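Glutathione S-transferase (Sulfitobacter, PDB 4GF0) binds glutathione and, as a glutathione S-transferase homolog, probably catalyses conjugation of the thiol of glutathione to electrophilic substrates. Local coordinates at residues A[15-28]-A[196-208]. Residues are numbered along the deposited sequence; the frame is centred on the assembly and turned at random.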
ATOM      1  N   VAL A  15     -12.517  -2.509   7.271  1.00  9.97           N
ATOM      2  CA  VAL A  15     -13.515  -3.559   7.097  1.00 11.98           C
ATOM      3  C   VAL A  15     -13.019  -4.651   6.142  1.00 13.00           C
ATOM      4  O   VAL A  15     -13.438  -5.809   6.244  1.00 12.74           O
ATOM      5  CB  VAL A  15     -14.884  -2.978   6.651  1.00 17.62           C
ATOM      6  CG1 VAL A  15     -15.928  -4.068   6.524  1.00 17.88           C
ATOM      7  CG2 VAL A  15     -15.360  -1.926   7.661  1.00 19.43           C
ATOM      8  N   ALA A  16     -12.111  -4.296   5.234  1.00 12.63           N
ATOM      9  CA  ALA A  16     -11.536  -5.288   4.324  1.00 12.52           C
ATOM     10  C   ALA A  16     -10.826  -6.383   5.112  1.00 15.70           C
ATOM     11  O   ALA A  16     -10.867  -7.559   4.747  1.00 11.46           O
ATOM     12  CB  ALA A  16     -10.566  -4.634   3.333  1.00 11.89           C
ATOM     13  N   VAL A  17     -10.163  -6.000   6.196  1.00 12.42           N
ATOM     14  CA  VAL A  17      -9.433  -6.976   6.989  1.00 11.12           C
ATOM     15  C   VAL A  17     -10.431  -7.875   7.716  1.00 10.31           C
ATOM     16  O   VAL A  17     -10.246  -9.090   7.791  1.00 10.32           O
ATOM     17  CB  VAL A  17      -8.465  -6.281   7.972  1.00 12.32           C
ATOM     18  CG1 VAL A  17      -7.700  -7.322   8.802  1.00 10.28           C
ATOM     19  CG2 VAL A  17      -7.479  -5.397   7.204  1.00  8.97           C
ATOM     20  N   ALA A  18     -11.508  -7.288   8.232  1.00 10.90           N
ATOM     21  CA  ALA A  18     -12.533  -8.086   8.903  1.00 10.43           C
ATOM     22  C   ALA A  18     -13.120  -9.129   7.954  1.00 10.38           C
ATOM     23  O   ALA A  18     -13.309 -10.295   8.321  1.00 12.29           O
ATOM     24  CB  ALA A  18     -13.623  -7.193   9.452  1.00 11.49           C
ATOM     25  N   ILE A  19     -13.385  -8.711   6.727  1.00 12.83           N
ATOM     26  CA  ILE A  19     -13.915  -9.626   5.723  1.00 12.52           C
ATOM     27  C   ILE A  19     -12.954 -10.793   5.504  1.00 12.85           C
ATOM     28  O   ILE A  19     -13.379 -11.946   5.444  1.00 11.82           O
ATOM     29  CB  ILE A  19     -14.181  -8.895   4.415  1.00 11.83           C
ATOM     30  CG1 ILE A  19     -15.365  -7.949   4.624  1.00 12.28           C
ATOM     31  CG2 ILE A  19     -14.504  -9.891   3.281  1.00 13.63           C
ATOM     32  CD1 ILE A  19     -15.569  -6.937   3.471  1.00 13.64           C
ATOM     33  N   ALA A  20     -11.661 -10.500   5.402  1.00 11.21           N
ATOM     34  CA  ALA A  20     -10.677 -11.558   5.212  1.00 13.80           C
ATOM     35  C   ALA A  20     -10.622 -12.514   6.397  1.00 11.16           C
ATOM     36  O   ALA A  20     -10.488 -13.728   6.213  1.00 10.90           O
ATOM     37  CB  ALA A  20      -9.299 -10.975   4.932  1.00  9.22           C
ATOM     38  N   ILE A  21     -10.724 -11.974   7.611  1.00  9.38           N
ATOM     39  CA  ILE A  21     -10.690 -12.818   8.796  1.00  9.50           C
ATOM     40  C   ILE A  21     -11.906 -13.738   8.806  1.00 12.78           C
ATOM     41  O   ILE A  21     -11.804 -14.911   9.168  1.00 13.73           O
ATOM     42  CB  ILE A  21     -10.634 -11.995  10.096  1.00 10.57           C
ATOM     43  CG1 ILE A  21      -9.336 -11.184  10.122  1.00 10.73           C
ATOM     44  CG2 ILE A  21     -10.627 -12.942  11.295  1.00 12.51           C
ATOM     45  CD1 ILE A  21      -9.246 -10.163  11.257  1.00 14.62           C
ATOM     46  N   GLU A  22     -13.057 -13.211   8.391  1.00 11.77           N
ATOM     47  CA  GLU A  22     -14.252 -14.040   8.274  1.00 13.87           C
ATOM     48  C   GLU A  22     -14.072 -15.146   7.234  1.00 13.72           C
ATOM     49  O   GLU A  22     -14.489 -16.290   7.452  1.00 14.40           O
ATOM     50  CB  GLU A  22     -15.479 -13.190   7.914  1.00 15.01           C
ATOM     51  CG  GLU A  22     -15.814 -12.097   8.920  1.00 15.34           C
ATOM     52  CD  GLU A  22     -16.542 -12.606  10.148  1.00 24.29           C
ATOM     53  OE1 GLU A  22     -16.831 -13.824  10.229  1.00 25.94           O
ATOM     54  OE2 GLU A  22     -16.839 -11.778  11.042  1.00 21.74           O
ATOM     55  N   GLU A  23     -13.461 -14.812   6.101  1.00 12.68           N
ATOM     56  CA  GLU A  23     -13.221 -15.801   5.052  1.00 11.81           C
ATOM     57  C   GLU A  23     -12.302 -16.895   5.579  1.00 16.06           C
ATOM     58  O   GLU A  23     -12.435 -18.057   5.205  1.00 16.41           O
ATOM     59  CB  GLU A  23     -12.582 -15.159   3.813  1.00 14.43           C
ATOM     60  CG  GLU A  23     -13.498 -14.282   2.991  1.00 14.32           C
ATOM     61  CD  GLU A  23     -14.467 -15.091   2.135  1.00 16.38           C
ATOM     62  OE1 GLU A  23     -14.138 -16.250   1.779  1.00 17.16           O
ATOM     63  OE2 GLU A  23     -15.561 -14.569   1.812  1.00 17.22           O
ATOM     64  N   ALA A  24     -11.381 -16.512   6.459  1.00 13.42           N
ATOM     65  CA  ALA A  24     -10.404 -17.437   7.038  1.00 15.35           C
ATOM     66  C   ALA A  24     -11.004 -18.315   8.135  1.00 16.98           C
ATOM     67  O   ALA A  24     -10.339 -19.239   8.638  1.00 16.57           O
ATOM     68  CB  ALA A  24      -9.219 -16.663   7.587  1.00 16.92           C
ATOM     69  N   ALA A  25     -12.249 -18.019   8.501  1.00 15.35           N
ATOM     70  CA  ALA A  25     -12.961 -18.713   9.571  1.00 20.91           C
ATOM     71  C   ALA A  25     -12.221 -18.634  10.901  1.00 23.31           C
ATOM     72  O   ALA A  25     -12.222 -19.586  11.677  1.00 23.37           O
ATOM     73  CB  ALA A  25     -13.217 -20.178   9.187  1.00 21.73           C
ATOM     74  N   LEU A  26     -11.603 -17.491  11.175  1.00 13.92           N
ATOM     75  CA  LEU A  26     -10.893 -17.310  12.432  1.00 15.79           C
ATOM     76  C   LEU A  26     -11.746 -16.510  13.406  1.00 17.57           C
ATOM     77  O   LEU A  26     -12.491 -15.618  12.999  1.00 18.20           O
ATOM     78  CB  LEU A  26      -9.571 -16.587  12.195  1.00 16.98           C
ATOM     79  CG  LEU A  26      -8.539 -17.380  11.399  1.00 24.79           C
ATOM     80  CD1 LEU A  26      -7.338 -16.510  11.079  1.00 23.10           C
ATOM     81  CD2 LEU A  26      -8.125 -18.592  12.211  1.00 22.57           C
ATOM     82  N   PRO A  27     -11.656 -16.834  14.702  1.00 17.85           N
ATOM     83  CA  PRO A  27     -12.337 -15.972  15.671  1.00 18.50           C
ATOM     84  C   PRO A  27     -11.513 -14.700  15.844  1.00 18.78           C
ATOM     85  O   PRO A  27     -10.289 -14.733  15.724  1.00 17.77           O
ATOM     86  CB  PRO A  27     -12.328 -16.807  16.956  1.00 25.51           C
ATOM     87  CG  PRO A  27     -11.116 -17.688  16.821  1.00 24.69           C
ATOM     88  CD  PRO A  27     -10.961 -17.968  15.336  1.00 20.47           C
ATOM     89  N   TYR A  28     -12.175 -13.574  16.072  1.00 14.39           N
ATOM     90  CA  TYR A  28     -11.463 -12.336  16.322  1.00 13.87           C
ATOM     91  C   TYR A  28     -12.360 -11.422  17.121  1.00 19.28           C
ATOM     92  O   TYR A  28     -13.572 -11.650  17.224  1.00 19.32           O
ATOM     93  CB  TYR A  28     -11.015 -11.644  15.018  1.00 10.95           C
ATOM     94  CG  TYR A  28     -12.140 -11.105  14.153  1.00 12.29           C
ATOM     95  CD1 TYR A  28     -13.014 -11.961  13.493  1.00 17.03           C
ATOM     96  CD2 TYR A  28     -12.305  -9.744  13.970  1.00 17.92           C
ATOM     97  CE1 TYR A  28     -14.033 -11.461  12.684  1.00 17.76           C
ATOM     98  CE2 TYR A  28     -13.313  -9.246  13.160  1.00 17.68           C
ATOM     99  CZ  TYR A  28     -14.169 -10.105  12.530  1.00 16.25           C
ATOM    100  OH  TYR A  28     -15.174  -9.602  11.731  1.00 20.69           O
ATOM    101  N   ARG A 196     -21.681 -13.074  -0.231  1.00 14.51           N
ATOM    102  CA  ARG A 196     -20.744 -13.955   0.473  1.00 15.13           C
ATOM    103  C   ARG A 196     -20.983 -13.954   1.977  1.00 13.06           C
ATOM    104  O   ARG A 196     -21.397 -12.943   2.560  1.00 13.59           O
ATOM    105  CB  ARG A 196     -19.283 -13.564   0.185  1.00 15.27           C
ATOM    106  CG  ARG A 196     -18.818 -13.876  -1.242  1.00 18.60           C
ATOM    107  CD  ARG A 196     -17.325 -13.584  -1.423  1.00 16.41           C
ATOM    108  NE  ARG A 196     -16.459 -14.617  -0.840  1.00 15.86           N
ATOM    109  CZ  ARG A 196     -16.019 -15.694  -1.489  1.00 19.04           C
ATOM    110  NH1 ARG A 196     -16.370 -15.909  -2.752  1.00 15.63           N
ATOM    111  NH2 ARG A 196     -15.230 -16.573  -0.870  1.00 13.71           N
ATOM    112  N   ALA A 197     -20.718 -15.094   2.605  1.00 13.56           N
ATOM    113  CA  ALA A 197     -20.912 -15.216   4.047  1.00 14.21           C
ATOM    114  C   ALA A 197     -20.080 -14.212   4.850  1.00 15.36           C
ATOM    115  O   ALA A 197     -20.545 -13.678   5.863  1.00 15.35           O
ATOM    116  CB  ALA A 197     -20.613 -16.645   4.495  1.00 13.53           C
ATOM    117  N   SER A 198     -18.857 -13.952   4.400  1.00 12.79           N
ATOM    118  CA  SER A 198     -17.956 -13.057   5.120  1.00 14.12           C
ATOM    119  C   SER A 198     -18.520 -11.649   5.186  1.00 18.08           C
ATOM    120  O   SER A 198     -18.434 -10.981   6.213  1.00 15.54           O
ATOM    121  CB  SER A 198     -16.603 -13.029   4.432  1.00 13.50           C
ATOM    122  OG  SER A 198     -16.774 -12.649   3.073  1.00 16.26           O
ATOM    123  N   VAL A 199     -19.104 -11.201   4.084  1.00 17.07           N
ATOM    124  CA  VAL A 199     -19.634  -9.846   4.006  1.00 17.16           C
ATOM    125  C   VAL A 199     -20.924  -9.727   4.812  1.00 19.10           C
ATOM    126  O   VAL A 199     -21.152  -8.724   5.490  1.00 19.71           O
ATOM    127  CB  VAL A 199     -19.865  -9.438   2.542  1.00 16.31           C
ATOM    128  CG1 VAL A 199     -20.608  -8.109   2.458  1.00 18.29           C
ATOM    129  CG2 VAL A 199     -18.514  -9.345   1.823  1.00 16.41           C
ATOM    130  N   ALA A 200     -21.772 -10.750   4.750  1.00 16.70           N
ATOM    131  CA  ALA A 200     -22.955 -10.774   5.604  1.00 19.64           C
ATOM    132  C   ALA A 200     -22.563 -10.718   7.082  1.00 19.97           C
ATOM    133  O   ALA A 200     -23.238 -10.071   7.889  1.00 20.97           O
ATOM    134  CB  ALA A 200     -23.794 -12.001   5.330  1.00 18.38           C
ATOM    135  N   ALA A 201     -21.472 -11.398   7.429  1.00 17.91           N
ATOM    136  CA  ALA A 201     -20.995 -11.432   8.811  1.00 20.05           C
ATOM    137  C   ALA A 201     -20.556 -10.060   9.313  1.00 21.58           C
ATOM    138  O   ALA A 201     -20.875  -9.682  10.448  1.00 24.24           O
ATOM    139  CB  ALA A 201     -19.866 -12.431   8.963  1.00 23.19           C
ATOM    140  N   VAL A 202     -19.813  -9.312   8.499  1.00 17.66           N
ATOM    141  CA  VAL A 202     -19.349  -8.004   8.963  1.00 17.84           C
ATOM    142  C   VAL A 202     -20.503  -6.997   9.023  1.00 24.28           C
ATOM    143  O   VAL A 202     -20.510  -6.121   9.889  1.00 21.53           O
ATOM    144  CB  VAL A 202     -18.161  -7.445   8.145  1.00 18.00           C
ATOM    145  CG1 VAL A 202     -17.007  -8.440   8.150  1.00 15.72           C
ATOM    146  CG2 VAL A 202     -18.583  -7.107   6.709  1.00 18.80           C
ATOM    147  N   LYS A 203     -21.476  -7.127   8.125  1.00 21.21           N
ATOM    148  CA  LYS A 203     -22.677  -6.296   8.194  1.00 25.03           C
ATOM    149  C   LYS A 203     -23.421  -6.558   9.493  1.00 27.22           C
ATOM    150  O   LYS A 203     -23.899  -5.629  10.148  1.00 30.27           O
ATOM    151  CB  LYS A 203     -23.606  -6.570   7.013  1.00 23.05           C
ATOM    152  CG  LYS A 203     -23.262  -5.810   5.747  1.00 33.93           C
ATOM    153  CD  LYS A 203     -24.287  -6.086   4.653  1.00 40.14           C
ATOM    154  CE  LYS A 203     -23.888  -5.426   3.340  1.00 41.38           C
ATOM    155  NZ  LYS A 203     -24.704  -5.937   2.206  1.00 41.19           N
ATOM    156  N   ASP A 204     -23.515  -7.832   9.864  1.00 24.76           N
ATOM    157  CA  ASP A 204     -24.206  -8.221  11.090  1.00 30.67           C
ATOM    158  C   ASP A 204     -23.493  -7.659  12.315  1.00 31.95           C
ATOM    159  O   ASP A 204     -24.098  -7.470  13.366  1.00 34.94           O
ATOM    160  CB  ASP A 204     -24.297  -9.749  11.195  1.00 35.80           C
ATOM    161  CG  ASP A 204     -25.345 -10.343  10.270  1.00 49.74           C
ATOM    162  OD1 ASP A 204     -26.303  -9.627   9.910  1.00 54.38           O
ATOM    163  OD2 ASP A 204     -25.216 -11.534   9.910  1.00 53.52           O
ATOM    164  N   LYS A 205     -22.201  -7.388  12.170  1.00 27.58           N
ATOM    165  CA  LYS A 205     -21.398  -6.852  13.263  1.00 26.47           C
ATOM    166  C   LYS A 205     -21.367  -5.329  13.245  1.00 30.17           C
ATOM    167  O   LYS A 205     -20.633  -4.712  14.021  1.00 28.90           O
ATOM    168  CB  LYS A 205     -19.973  -7.414  13.214  1.00 28.72           C
ATOM    169  CG  LYS A 205     -19.895  -8.899  13.544  1.00 31.48           C
ATOM    170  CD  LYS A 205     -18.462  -9.408  13.537  1.00 32.31           C
ATOM    171  CE  LYS A 205     -18.369 -10.748  14.251  1.00 39.23           C
ATOM    172  NZ  LYS A 205     -18.172 -11.897  13.328  1.00 34.50           N
ATOM    173  N   GLY A 206     -22.159  -4.740  12.352  1.00 28.22           N
ATOM    174  CA  GLY A 206     -22.307  -3.298  12.258  1.00 32.84           C
ATOM    175  C   GLY A 206     -21.155  -2.575  11.579  1.00 31.05           C
ATOM    176  O   GLY A 206     -20.891  -1.408  11.878  1.00 31.48           O
ATOM    177  N   MET A 207     -20.472  -3.251  10.658  1.00 21.66           N
ATOM    178  CA  MET A 207     -19.269  -2.675  10.051  1.00 20.29           C
ATOM    179  C   MET A 207     -19.516  -1.989   8.717  1.00 23.48           C
ATOM    180  O   MET A 207     -18.668  -1.235   8.239  1.00 29.73           O
ATOM    181  CB  MET A 207     -18.205  -3.756   9.859  1.00 23.26           C
ATOM    182  CG  MET A 207     -17.836  -4.475  11.122  1.00 19.25           C
ATOM    183  SD  MET A 207     -16.354  -5.461  10.836  1.00 28.38           S
ATOM    184  CE  MET A 207     -16.101  -6.106  12.484  1.00 25.10           C
ATOM    185  N   LEU A 208     -20.659  -2.272   8.104  1.00 22.82           N
ATOM    186  CA  LEU A 208     -21.001  -1.650   6.825  1.00 28.68           C
ATOM    187  C   LEU A 208     -22.346  -0.928   6.882  1.00 43.22           C
ATOM    188  O   LEU A 208     -23.359  -1.444   6.412  1.00 53.10           O
ATOM    189  CB  LEU A 208     -20.998  -2.677   5.688  1.00 34.29           C
ATOM    190  CG  LEU A 208     -19.629  -3.150   5.187  1.00 39.16           C
ATOM    191  CD1 LEU A 208     -19.779  -4.104   4.014  1.00 36.96           C
ATOM    192  CD2 LEU A 208     -18.756  -1.966   4.797  1.00 42.05           C
TER
HETATM  193  O   HOH W   1     -17.725 -16.078   2.522  1.00 16.17           O
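Glu23 OE2 takes three hydrogen bonds at the start of helix 197-204. Ser198 OG donates to Glu23 OE2 at 2.6 Å, on the anti side of the carboxylate. Arg196 NE comes from above the carboxylate plane, 2.8 Å from Glu23 OE2, in a nearly straight bond. A water also donates to OE2 and accepts from Ser198 N, so it ties the carboxylate to the first helical turn. Arg196 NH2 holds Glu23 OE1 at 2.9 Å, completing a side-on, two-nitrogen salt bridge. The two flat groups are twisted 39° apart. An alanine in place of Glu23 would probably leave the Arg196 guanidinium without its anionic mate and Ser198 OG without its acceptor.

Next to it in the chain, Glu22 OE2 accepts from Lys205 NZ at 2.6 Å through its syn lone pair, and from Tyr28 OH on the anti side. A bend at chi2 (-79°) lays the Glu22 carboxylate over Ala201 CB. Val202 is the knob in a hole formed by Val15, Ala18, Ile19 and Glu22. Met207 SD packs on Ala18 CB at 3.5 Å.

Helix segments 15-23 and 197-204 cross at 123°, joining the C-terminal helix to the first helix of the thioredoxin-like domain. Phe167 of helix 162-170 touches Ile19, Val199 and Leu208. Leu6 of strand 4-8 touches Val17 and Ala18, and helix 68-78 meets Val17, Ala20 and Ile21.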